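Local atomic coordinates of nicotinate phosphoribosyltransferase (Vibrio cholerae, PDB entry 4HL7), a protein that probably catalyses the ATP-driven joining of nicotinate to the phosphoribosyl group of 5-phospho-alpha-D-ribose 1-diphosphate, yielding nicotinate ribonucleotide for NAD synthesis. Residues K23-Y34 against I230-L241; P267-A275 against P384-P392. All coordinates share one frame; numbering follows the deposited sequence.

Helix 232-241 connects the two contacts, whose centres lie about 16 Å apart. In interaction 1 it packs against helix 23-33 from the N-terminal part of the chain; in interaction 2 the loop after strand 265-267 meets the loop after strand 383-384. His232, near the start of segment 230-241, is the predicted site of autophosphorylation and is unmodified here. Its NE2 lies 2.7 Å from Asp269 OD1, a probable hydrogen bond that ties this residue to interaction 2. Farther along the helix, Gln239 OE1 approaches Ala386 N at 2.7 Å, so each loop of interaction 2 probably has a polar link to this helix.

Interaction 1 of 2, residues K23-Y34 against I230-L241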
loop_
_atom_site.group_PDB
_atom_site.type_symbol
_atom_site.label_atom_id
_atom_site.label_comp_id
_atom_site.label_asym_id
_atom_site.label_seq_id
_atom_site.Cartn_x
_atom_site.Cartn_y
_atom_site.Cartn_z
ATOM N N LYS A 23 0.495 6.738 -4.948
ATOM C CA LYS A 23 0.602 7.920 -4.115
ATOM C C LYS A 23 0.680 9.159 -4.967
ATOM O O LYS A 23 -0.019 10.164 -4.690
ATOM C CB LYS A 23 1.821 7.813 -3.145
ATOM C CG LYS A 23 1.628 6.662 -2.175
ATOM C CD LYS A 23 1.442 7.079 -0.720
ATOM C CE LYS A 23 0.053 7.569 -0.431
ATOM N NZ LYS A 23 -0.087 7.887 1.029
ATOM N N ILE A 24 1.482 9.106 -6.018
ATOM C CA ILE A 24 1.533 10.211 -6.984
ATOM C C ILE A 24 0.214 10.321 -7.735
ATOM O O ILE A 24 -0.307 11.435 -8.004
ATOM C CB ILE A 24 2.739 10.054 -7.970
ATOM C CG1 ILE A 24 4.034 10.481 -7.229
ATOM C CG2 ILE A 24 2.572 10.959 -9.224
ATOM C CD1 ILE A 24 5.311 10.395 -8.096
ATOM N N ASN A 25 -0.334 9.169 -8.118
ATOM C CA ASN A 25 -1.572 9.223 -8.833
ATOM C C ASN A 25 -2.695 9.858 -7.994
ATOM O O ASN A 25 -3.398 10.770 -8.477
ATOM C CB ASN A 25 -1.938 7.825 -9.332
ATOM C CG ASN A 25 -0.895 7.258 -10.255
ATOM O OD1 ASN A 25 0.027 7.979 -10.743
ATOM N ND2 ASN A 25 -0.985 5.922 -10.487
HETATM N N MSE A 26 -2.839 9.430 -6.730
HETATM C CA MSE A 26 -3.828 9.985 -5.851
HETATM C C MSE A 26 -3.482 11.437 -5.576
HETATM O O MSE A 26 -4.376 12.265 -5.452
HETATM C CB MSE A 26 -3.857 9.151 -4.564
HETATM C CG MSE A 26 -5.064 9.423 -3.751
HETATM SE SE MSE A 26 -5.018 7.944 -2.410
HETATM C CE MSE A 26 -4.640 6.483 -3.026
HETATM N N MSE A 27 -2.199 11.788 -5.560
HETATM C CA MSE A 27 -1.873 13.225 -5.394
HETATM C C MSE A 27 -2.465 14.070 -6.505
HETATM O O MSE A 27 -2.904 15.218 -6.285
HETATM C CB MSE A 27 -0.339 13.366 -5.374
HETATM C CG MSE A 27 0.039 14.829 -5.033
HETATM SE SE MSE A 27 2.019 14.869 -5.074
HETATM C CE MSE A 27 2.453 16.754 -4.762
ATOM N N GLN A 28 -2.462 13.556 -7.731
ATOM C CA GLN A 28 -3.167 14.272 -8.809
ATOM C C GLN A 28 -4.628 14.459 -8.531
ATOM O O GLN A 28 -5.190 15.572 -8.794
ATOM C CB GLN A 28 -2.970 13.669 -10.217
ATOM C CG GLN A 28 -4.019 14.279 -11.183
ATOM C CD GLN A 28 -3.702 14.040 -12.604
ATOM O OE1 GLN A 28 -2.630 14.436 -13.087
ATOM N NE2 GLN A 28 -4.596 13.350 -13.299
ATOM N N ALA A 29 -5.307 13.420 -8.028
ATOM C CA ALA A 29 -6.755 13.545 -7.825
ATOM C C ALA A 29 -7.051 14.530 -6.702
ATOM O O ALA A 29 -7.983 15.340 -6.750
ATOM C CB ALA A 29 -7.392 12.178 -7.499
ATOM N N ILE A 30 -6.188 14.518 -5.707
ATOM C CA ILE A 30 -6.333 15.435 -4.521
ATOM C C ILE A 30 -6.002 16.871 -4.998
ATOM O O ILE A 30 -6.698 17.857 -4.617
ATOM C CB ILE A 30 -5.370 15.013 -3.382
ATOM C CG1 ILE A 30 -5.850 13.666 -2.813
ATOM C CG2 ILE A 30 -5.336 16.065 -2.226
ATOM C CD1 ILE A 30 -4.729 12.925 -2.077
ATOM N N HIS A 31 -4.980 17.000 -5.823
ATOM C CA HIS A 31 -4.601 18.322 -6.427
ATOM C C HIS A 31 -5.801 18.922 -7.151
ATOM O O HIS A 31 -6.092 20.116 -7.025
ATOM C CB HIS A 31 -3.384 18.111 -7.356
ATOM C CG HIS A 31 -3.085 19.228 -8.282
ATOM N ND1 HIS A 31 -2.227 20.228 -7.964
ATOM C CD2 HIS A 31 -3.479 19.453 -9.614
ATOM C CE1 HIS A 31 -2.107 21.070 -9.017
ATOM N NE2 HIS A 31 -2.871 20.594 -10.022
ATOM N N HIS A 32 -6.506 18.077 -7.881
ATOM C CA HIS A 32 -7.607 18.521 -8.708
ATOM C C HIS A 32 -8.821 18.890 -7.900
ATOM O O HIS A 32 -9.401 19.988 -8.102
ATOM C CB HIS A 32 -7.946 17.408 -9.722
ATOM C CG HIS A 32 -8.974 17.836 -10.729
ATOM N ND1 HIS A 32 -8.652 18.566 -11.832
ATOM C CD2 HIS A 32 -10.359 17.668 -10.744
ATOM C CE1 HIS A 32 -9.778 18.833 -12.526
ATOM N NE2 HIS A 32 -10.829 18.307 -11.844
ATOM N N PHE A 33 -9.239 18.038 -6.966
ATOM C CA PHE A 33 -10.549 18.194 -6.274
ATOM C C PHE A 33 -10.439 18.860 -4.892
ATOM O O PHE A 33 -11.428 19.424 -4.384
ATOM C CB PHE A 33 -11.251 16.808 -6.119
ATOM C CG PHE A 33 -11.887 16.305 -7.398
ATOM C CD1 PHE A 33 -12.854 17.066 -8.031
ATOM C CD2 PHE A 33 -11.577 15.025 -7.911
ATOM C CE1 PHE A 33 -13.463 16.610 -9.202
ATOM C CE2 PHE A 33 -12.178 14.552 -9.077
ATOM C CZ PHE A 33 -13.120 15.351 -9.716
ATOM N N TYR A 34 -9.306 18.660 -4.234
ATOM C CA TYR A 34 -9.188 18.906 -2.775
ATOM C C TYR A 34 -7.879 19.627 -2.438
ATOM O O TYR A 34 -7.193 19.280 -1.485
ATOM C CB TYR A 34 -9.266 17.557 -1.970
ATOM C CG TYR A 34 -10.505 16.769 -2.298
ATOM C CD1 TYR A 34 -10.410 15.445 -2.741
ATOM C CD2 TYR A 34 -11.763 17.337 -2.118
ATOM C CE1 TYR A 34 -11.560 14.735 -3.128
ATOM C CE2 TYR A 34 -12.926 16.671 -2.493
ATOM C CZ TYR A 34 -12.796 15.351 -2.970
ATOM O OH TYR A 34 -13.931 14.646 -3.315
ATOM N N ILE A 230 -6.038 1.932 -5.944
ATOM C CA ILE A 230 -6.424 3.085 -5.126
ATOM C C ILE A 230 -6.317 2.645 -3.689
ATOM O O ILE A 230 -6.840 1.578 -3.330
ATOM C CB ILE A 230 -7.875 3.430 -5.424
ATOM C CG1 ILE A 230 -8.039 3.610 -6.946
ATOM C CG2 ILE A 230 -8.308 4.718 -4.689
ATOM C CD1 ILE A 230 -9.511 3.537 -7.357
ATOM N N ALA A 231 -5.726 3.460 -2.835
ATOM C CA ALA A 231 -5.555 3.048 -1.426
ATOM C C ALA A 231 -6.804 3.401 -0.637
ATOM O O ALA A 231 -7.653 4.202 -1.099
ATOM C CB ALA A 231 -4.346 3.738 -0.814
ATOM N N HIS A 232 -6.970 2.737 0.511
ATOM C CA HIS A 232 -8.135 2.985 1.411
ATOM C C HIS A 232 -8.291 4.461 1.788
ATOM O O HIS A 232 -9.389 4.954 1.926
ATOM C CB HIS A 232 -7.980 2.223 2.727
ATOM C CG HIS A 232 -8.001 0.744 2.533
ATOM N ND1 HIS A 232 -6.886 0.012 2.581
ATOM C CD2 HIS A 232 -9.055 -0.129 2.209
ATOM C CE1 HIS A 232 -7.201 -1.296 2.284
ATOM N NE2 HIS A 232 -8.528 -1.366 2.070
ATOM N N GLU A 233 -7.175 5.177 1.911
ATOM C CA GLU A 233 -7.263 6.600 2.351
ATOM C C GLU A 233 -8.079 7.463 1.478
ATOM O O GLU A 233 -8.677 8.385 1.968
ATOM C CB GLU A 233 -5.842 7.249 2.526
ATOM C CG GLU A 233 -5.154 7.517 1.256
ATOM C CD GLU A 233 -3.839 8.308 1.452
ATOM O OE1 GLU A 233 -3.884 9.536 1.818
ATOM O OE2 GLU A 233 -2.793 7.701 1.139
ATOM N N TRP A 234 -8.189 7.140 0.177
ATOM C CA TRP A 234 -9.051 7.934 -0.692
ATOM C C TRP A 234 -10.519 7.774 -0.241
ATOM O O TRP A 234 -11.290 8.738 -0.064
ATOM C CB TRP A 234 -8.847 7.427 -2.123
ATOM C CG TRP A 234 -9.742 8.055 -3.153
ATOM C CD1 TRP A 234 -10.756 7.443 -3.882
ATOM C CD2 TRP A 234 -9.698 9.433 -3.620
ATOM N NE1 TRP A 234 -11.308 8.333 -4.801
ATOM C CE2 TRP A 234 -10.720 9.556 -4.664
ATOM C CE3 TRP A 234 -8.917 10.548 -3.302
ATOM C CZ2 TRP A 234 -10.932 10.738 -5.349
ATOM C CZ3 TRP A 234 -9.156 11.770 -3.988
ATOM C CH2 TRP A 234 -10.113 11.849 -5.011
ATOM N N PHE A 235 -10.890 6.533 0.063
ATOM C CA PHE A 235 -12.302 6.286 0.518
ATOM C C PHE A 235 -12.543 6.815 1.939
ATOM O O PHE A 235 -13.635 7.357 2.275
ATOM C CB PHE A 235 -12.533 4.780 0.458
ATOM C CG PHE A 235 -12.390 4.249 -0.945
ATOM C CD1 PHE A 235 -11.168 3.808 -1.415
ATOM C CD2 PHE A 235 -13.443 4.316 -1.824
ATOM C CE1 PHE A 235 -11.031 3.407 -2.748
ATOM C CE2 PHE A 235 -13.290 3.930 -3.170
ATOM C CZ PHE A 235 -12.083 3.461 -3.610
HETATM N N MSE A 236 -11.518 6.666 2.788
HETATM C CA MSE A 236 -11.652 7.105 4.195
HETATM C C MSE A 236 -11.744 8.622 4.224
HETATM O O MSE A 236 -12.573 9.164 4.925
HETATM C CB MSE A 236 -10.357 6.661 4.947
HETATM C CG MSE A 236 -10.416 5.146 5.186
HETATM SE SE MSE A 236 -8.583 4.557 5.688
HETATM C CE MSE A 236 -8.712 5.141 7.556
ATOM N N GLY A 237 -10.887 9.322 3.448
ATOM C CA GLY A 237 -10.947 10.808 3.445
ATOM C C GLY A 237 -12.352 11.311 3.089
ATOM O O GLY A 237 -12.821 12.315 3.608
ATOM N N HIS A 238 -13.023 10.629 2.162
ATOM C CA HIS A 238 -14.407 11.031 1.806
ATOM C C HIS A 238 -15.402 10.984 2.920
ATOM O O HIS A 238 -16.455 11.619 2.842
ATOM C CB HIS A 238 -14.902 10.300 0.540
ATOM C CG HIS A 238 -14.326 10.899 -0.731
ATOM N ND1 HIS A 238 -13.077 10.616 -1.152
ATOM C CD2 HIS A 238 -14.799 11.915 -1.572
ATOM C CE1 HIS A 238 -12.791 11.346 -2.270
ATOM N NE2 HIS A 238 -13.848 12.138 -2.528
ATOM N N GLN A 239 -15.098 10.257 3.993
ATOM C CA GLN A 239 -15.963 10.270 5.214
ATOM C C GLN A 239 -16.023 11.621 5.899
ATOM O O GLN A 239 -16.917 11.897 6.708
ATOM C CB GLN A 239 -15.495 9.194 6.242
ATOM C CG GLN A 239 -15.613 7.782 5.689
ATOM C CD GLN A 239 -14.827 6.787 6.542
ATOM O OE1 GLN A 239 -14.427 7.120 7.643
ATOM N NE2 GLN A 239 -14.586 5.571 6.019
ATOM N N ALA A 240 -15.023 12.427 5.639
ATOM C CA ALA A 240 -14.968 13.791 6.138
ATOM C C ALA A 240 -15.506 14.817 5.115
ATOM O O ALA A 240 -16.000 15.899 5.516
ATOM C CB ALA A 240 -13.525 14.165 6.517
ATOM N N LEU A 241 -15.409 14.501 3.833
ATOM C CA LEU A 241 -15.657 15.489 2.788
ATOM C C LEU A 241 -17.124 15.487 2.286
ATOM O O LEU A 241 -17.613 16.559 1.791
ATOM C CB LEU A 241 -14.727 15.203 1.574
ATOM C CG LEU A 241 -13.233 15.227 1.930
ATOM C CD1 LEU A 241 -12.435 14.840 0.696
ATOM C CD2 LEU A 241 -12.909 16.638 2.315
#
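With chi1 at 175°, Trp234 holds its indole on the far side of CB from its own backbone N and sends it across to helix 23-33, while Tyr34, its ring set opposite the carbonyl carbon (chi1 -55°), reaches back from just beyond that helix. The outer corner of the indole enters between Ala29, whose CB lies 3.7 Å from Trp234 CH2, and the Tyr34 ring, with Ile30 CG1 at the indole edge. Tyr34 is sandwiched: Phe33 CB covers one face, and on the opposite face Leu241 CD1 makes a CH-pi contact, 3.6 Å from the Tyr34 ring centroid. Tyr34 OH and His238 NE2 share a hydrogen bond of 2.6 Å. A nearly straight bond of 2.8 Å from His238 ND1 to Trp234 O, lying in the imidazole plane, fixes that ring's rotation. At the other end, Met26, a selenomethionine, runs past Trp234 and bends at its last torsion, placing CE 3.5 Å from Ala231 CB. Beyond it Lys23 NZ meets the syn lone pair of Glu233 OE2 at 2.7 Å in a buried salt bridge. Lys23 NZ also pairs with Glu132 and bonds to Ile129 O; Glu233 OE1 is bound by Tyr41 of strand 38-46 and Trp125 of helix 125-128. The helix segments run in similar directions, their axes 27° apart, joining the N-terminal domain to the main NAPRTase family region, and Ala251 O of helix 247-258 accepts a hydrogen bond from Trp234 NE1.

Interaction 2 of 2, residues P267-A275 against P384-P392; sequences PTDTLTIDA and PVAKISDQP
Lys387 lies along the backbone of Asp269 and Thr270, its chain extended throughout from a chi1 of -179°. Its CB starts 4.1 Å from Thr270 O, CG closes to 3.6 Å from the same Thr270 O, and CE passes near Asp269 O. At the tip, Lys387 NZ donates to a water at 2.7 Å, and this water in turn donates to Asp269 OD2 at 2.6 Å, so the opposite charges are bridged by solvent instead of touching. The Asp269 carboxylate also binds His232 and Ser295.

Backbone atoms carry the middle of the contact. Ile388 N gives Thr270 O a nearly straight hydrogen bond of 2.8 Å, followed by a weak bond from Ser389 N to Leu271 O. Ser389 CA closes to 2.9 Å from Asp269 O in a CA-H...O contact. Beside these polar groups, Leu271 CD2 packs on Ile388 CD1. Ser389 OG accepts from Gln391 N, forming an ST turn, and donates to Ile388 O.

Next along this turn, Asp390 presents the syn lone pair of OD1 to Ile273 N, 2.9 Å away, in the first turn of helix 273-279. Thr272, the N-cap, accepts from Ala275 N through OG1, so two amides of this helix end are served by side chains. The contact thus joins a loop following a strand of the parallel sheet to one following edge strand 383-384 of the antiparallel sheet, through one strong and one weak main-chain bond, the Asp390 carboxylate and a water-bridged ion pair. The N-terminal end of helix 273-279 would be expected to favour the negative charge of Asp390, a partly exposed residue.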
loop_
_atom_site.group_PDB
_atom_site.type_symbol
_atom_site.label_atom_id
_atom_site.label_comp_id
_atom_site.label_asym_id
_atom_site.label_seq_id
_atom_site.Cartn_x
_atom_site.Cartn_y
_atom_site.Cartn_z
ATOM N N PRO A 267 -10.156 -1.033 -3.824
ATOM C CA PRO A 267 -10.292 -1.947 -2.696
ATOM C C PRO A 267 -11.741 -2.044 -2.217
ATOM O O PRO A 267 -12.508 -1.101 -2.357
ATOM C CB PRO A 267 -9.420 -1.283 -1.613
ATOM C CG PRO A 267 -9.685 0.176 -1.886
ATOM C CD PRO A 267 -9.751 0.326 -3.391
ATOM N N THR A 268 -12.110 -3.170 -1.630
ATOM C CA THR A 268 -13.520 -3.394 -1.318
ATOM C C THR A 268 -13.813 -3.372 0.152
ATOM O O THR A 268 -15.028 -3.467 0.581
ATOM C CB THR A 268 -13.981 -4.782 -1.901
ATOM O OG1 THR A 268 -13.271 -5.803 -1.192
ATOM C CG2 THR A 268 -13.667 -4.880 -3.349
ATOM N N ASP A 269 -12.770 -3.216 0.980
ATOM C CA ASP A 269 -12.928 -3.417 2.393
ATOM C C ASP A 269 -12.613 -2.176 3.251
ATOM O O ASP A 269 -12.268 -2.305 4.418
ATOM C CB ASP A 269 -12.019 -4.605 2.890
ATOM C CG ASP A 269 -10.513 -4.319 2.723
ATOM O OD1 ASP A 269 -10.118 -3.531 1.827
ATOM O OD2 ASP A 269 -9.712 -4.918 3.500
ATOM N N THR A 270 -12.800 -0.990 2.714
ATOM C CA THR A 270 -12.707 0.175 3.585
ATOM C C THR A 270 -13.792 0.078 4.650
ATOM O O THR A 270 -13.596 0.386 5.833
ATOM C CB THR A 270 -12.939 1.457 2.797
ATOM O OG1 THR A 270 -11.976 1.573 1.733
ATOM C CG2 THR A 270 -12.853 2.695 3.763
ATOM N N LEU A 271 -14.959 -0.409 4.223
ATOM C CA LEU A 271 -16.090 -0.608 5.107
ATOM C C LEU A 271 -16.313 -2.120 5.203
ATOM O O LEU A 271 -15.587 -2.775 5.971
ATOM C CB LEU A 271 -17.342 0.116 4.557
ATOM C CG LEU A 271 -17.053 1.629 4.426
ATOM C CD1 LEU A 271 -18.171 2.324 3.691
ATOM C CD2 LEU A 271 -16.937 2.275 5.823
ATOM N N THR A 272 -17.275 -2.681 4.450
ATOM C CA THR A 272 -17.387 -4.171 4.388
ATOM C C THR A 272 -17.705 -4.561 2.936
ATOM O O THR A 272 -18.167 -3.738 2.153
ATOM C CB THR A 272 -18.473 -4.726 5.242
ATOM O OG1 THR A 272 -19.736 -4.186 4.813
ATOM C CG2 THR A 272 -18.204 -4.435 6.790
ATOM N N ILE A 273 -17.590 -5.847 2.623
ATOM C CA ILE A 273 -17.953 -6.296 1.270
ATOM C C ILE A 273 -19.423 -5.993 0.965
ATOM O O ILE A 273 -19.732 -5.516 -0.160
ATOM C CB ILE A 273 -17.609 -7.782 1.046
ATOM C CG1 ILE A 273 -17.763 -8.199 -0.444
ATOM C CG2 ILE A 273 -18.460 -8.667 1.945
ATOM C CD1 ILE A 273 -17.027 -7.333 -1.431
ATOM N N ASP A 274 -20.323 -6.153 1.926
ATOM C CA ASP A 274 -21.731 -5.789 1.619
ATOM C C ASP A 274 -21.913 -4.333 1.316
ATOM O O ASP A 274 -22.703 -3.992 0.440
ATOM C CB ASP A 274 -22.718 -6.206 2.716
ATOM C CG ASP A 274 -22.680 -7.698 2.974
ATOM O OD1 ASP A 274 -22.941 -8.477 2.044
ATOM O OD2 ASP A 274 -22.277 -8.085 4.084
ATOM N N ALA A 275 -21.248 -3.434 2.064
ATOM C CA ALA A 275 -21.337 -1.974 1.753
ATOM C C ALA A 275 -20.766 -1.680 0.397
ATOM O O ALA A 275 -21.307 -0.856 -0.349
ATOM C CB ALA A 275 -20.573 -1.146 2.811
ATOM N N PRO A 384 -12.609 12.950 12.271
ATOM C CA PRO A 384 -12.114 11.563 12.240
ATOM C C PRO A 384 -12.531 10.832 10.971
ATOM O O PRO A 384 -13.603 11.141 10.385
ATOM C CB PRO A 384 -12.832 10.855 13.436
ATOM C CG PRO A 384 -13.658 11.896 14.103
ATOM C CD PRO A 384 -13.718 13.142 13.217
ATOM N N VAL A 385 -11.772 9.812 10.596
ATOM C CA VAL A 385 -12.162 8.916 9.487
ATOM C C VAL A 385 -11.772 7.499 9.938
ATOM O O VAL A 385 -11.015 7.339 10.897
ATOM C CB VAL A 385 -11.460 9.276 8.151
ATOM C CG1 VAL A 385 -11.828 10.703 7.707
ATOM C CG2 VAL A 385 -9.928 9.078 8.280
ATOM N N ALA A 386 -12.343 6.488 9.319
ATOM C CA ALA A 386 -12.128 5.109 9.839
ATOM C C ALA A 386 -12.078 4.071 8.755
ATOM O O ALA A 386 -12.635 4.250 7.696
ATOM C CB ALA A 386 -13.197 4.726 10.822
ATOM N N LYS A 387 -11.366 2.982 9.043
ATOM C CA LYS A 387 -11.430 1.816 8.195
ATOM C C LYS A 387 -11.984 0.686 9.031
ATOM O O LYS A 387 -11.589 0.491 10.181
ATOM C CB LYS A 387 -10.049 1.403 7.692
ATOM C CG LYS A 387 -10.085 0.192 6.790
ATOM C CD LYS A 387 -8.700 -0.067 6.263
ATOM C CE LYS A 387 -8.545 -1.515 5.923
ATOM N NZ LYS A 387 -7.089 -1.798 5.900
ATOM N N ILE A 388 -12.893 -0.093 8.453
ATOM C CA ILE A 388 -13.503 -1.158 9.239
ATOM C C ILE A 388 -12.834 -2.499 8.819
ATOM O O ILE A 388 -12.168 -3.161 9.606
ATOM C CB ILE A 388 -15.043 -1.191 9.038
ATOM C CG1 ILE A 388 -15.658 0.046 9.670
ATOM C CG2 ILE A 388 -15.657 -2.376 9.815
ATOM C CD1 ILE A 388 -17.033 0.408 9.185
ATOM N N SER A 389 -13.048 -2.817 7.554
ATOM C CA SER A 389 -12.568 -3.989 6.766
ATOM C C SER A 389 -13.424 -5.255 6.952
ATOM O O SER A 389 -14.406 -5.280 7.722
ATOM C CB SER A 389 -11.063 -4.297 6.934
ATOM O OG SER A 389 -10.915 -5.252 8.013
ATOM N N ASP A 390 -13.030 -6.322 6.264
ATOM C CA ASP A 390 -13.775 -7.585 6.402
ATOM C C ASP A 390 -13.241 -8.469 7.519
ATOM O O ASP A 390 -13.772 -9.588 7.764
ATOM C CB ASP A 390 -13.825 -8.313 5.087
ATOM C CG ASP A 390 -14.838 -7.680 4.123
ATOM O OD1 ASP A 390 -16.013 -7.351 4.548
ATOM O OD2 ASP A 390 -14.460 -7.581 2.926
ATOM N N GLN A 391 -12.218 -7.949 8.210
ATOM C CA GLN A 391 -11.827 -8.467 9.531
ATOM C C GLN A 391 -12.145 -7.428 10.640
ATOM O O GLN A 391 -11.336 -6.547 10.905
ATOM C CB GLN A 391 -10.350 -8.814 9.509
ATOM C CG GLN A 391 -10.055 -10.021 8.644
ATOM C CD GLN A 391 -8.575 -10.279 8.530
ATOM O OE1 GLN A 391 -8.023 -10.322 7.422
ATOM N NE2 GLN A 391 -7.916 -10.458 9.677
ATOM N N PRO A 392 -13.347 -7.506 11.243
ATOM C CA PRO A 392 -13.789 -6.407 12.100
ATOM C C PRO A 392 -12.820 -6.056 13.244
ATOM O O PRO A 392 -12.727 -4.884 13.622
ATOM C CB PRO A 392 -15.159 -6.892 12.637
ATOM C CG PRO A 392 -15.360 -8.287 12.119
ATOM C CD PRO A 392 -14.457 -8.425 10.925
HETATM O O HOH W 1 -14.749 -6.140 0.972
HETATM O O HOH W 2 -7.451 -4.120 4.545
#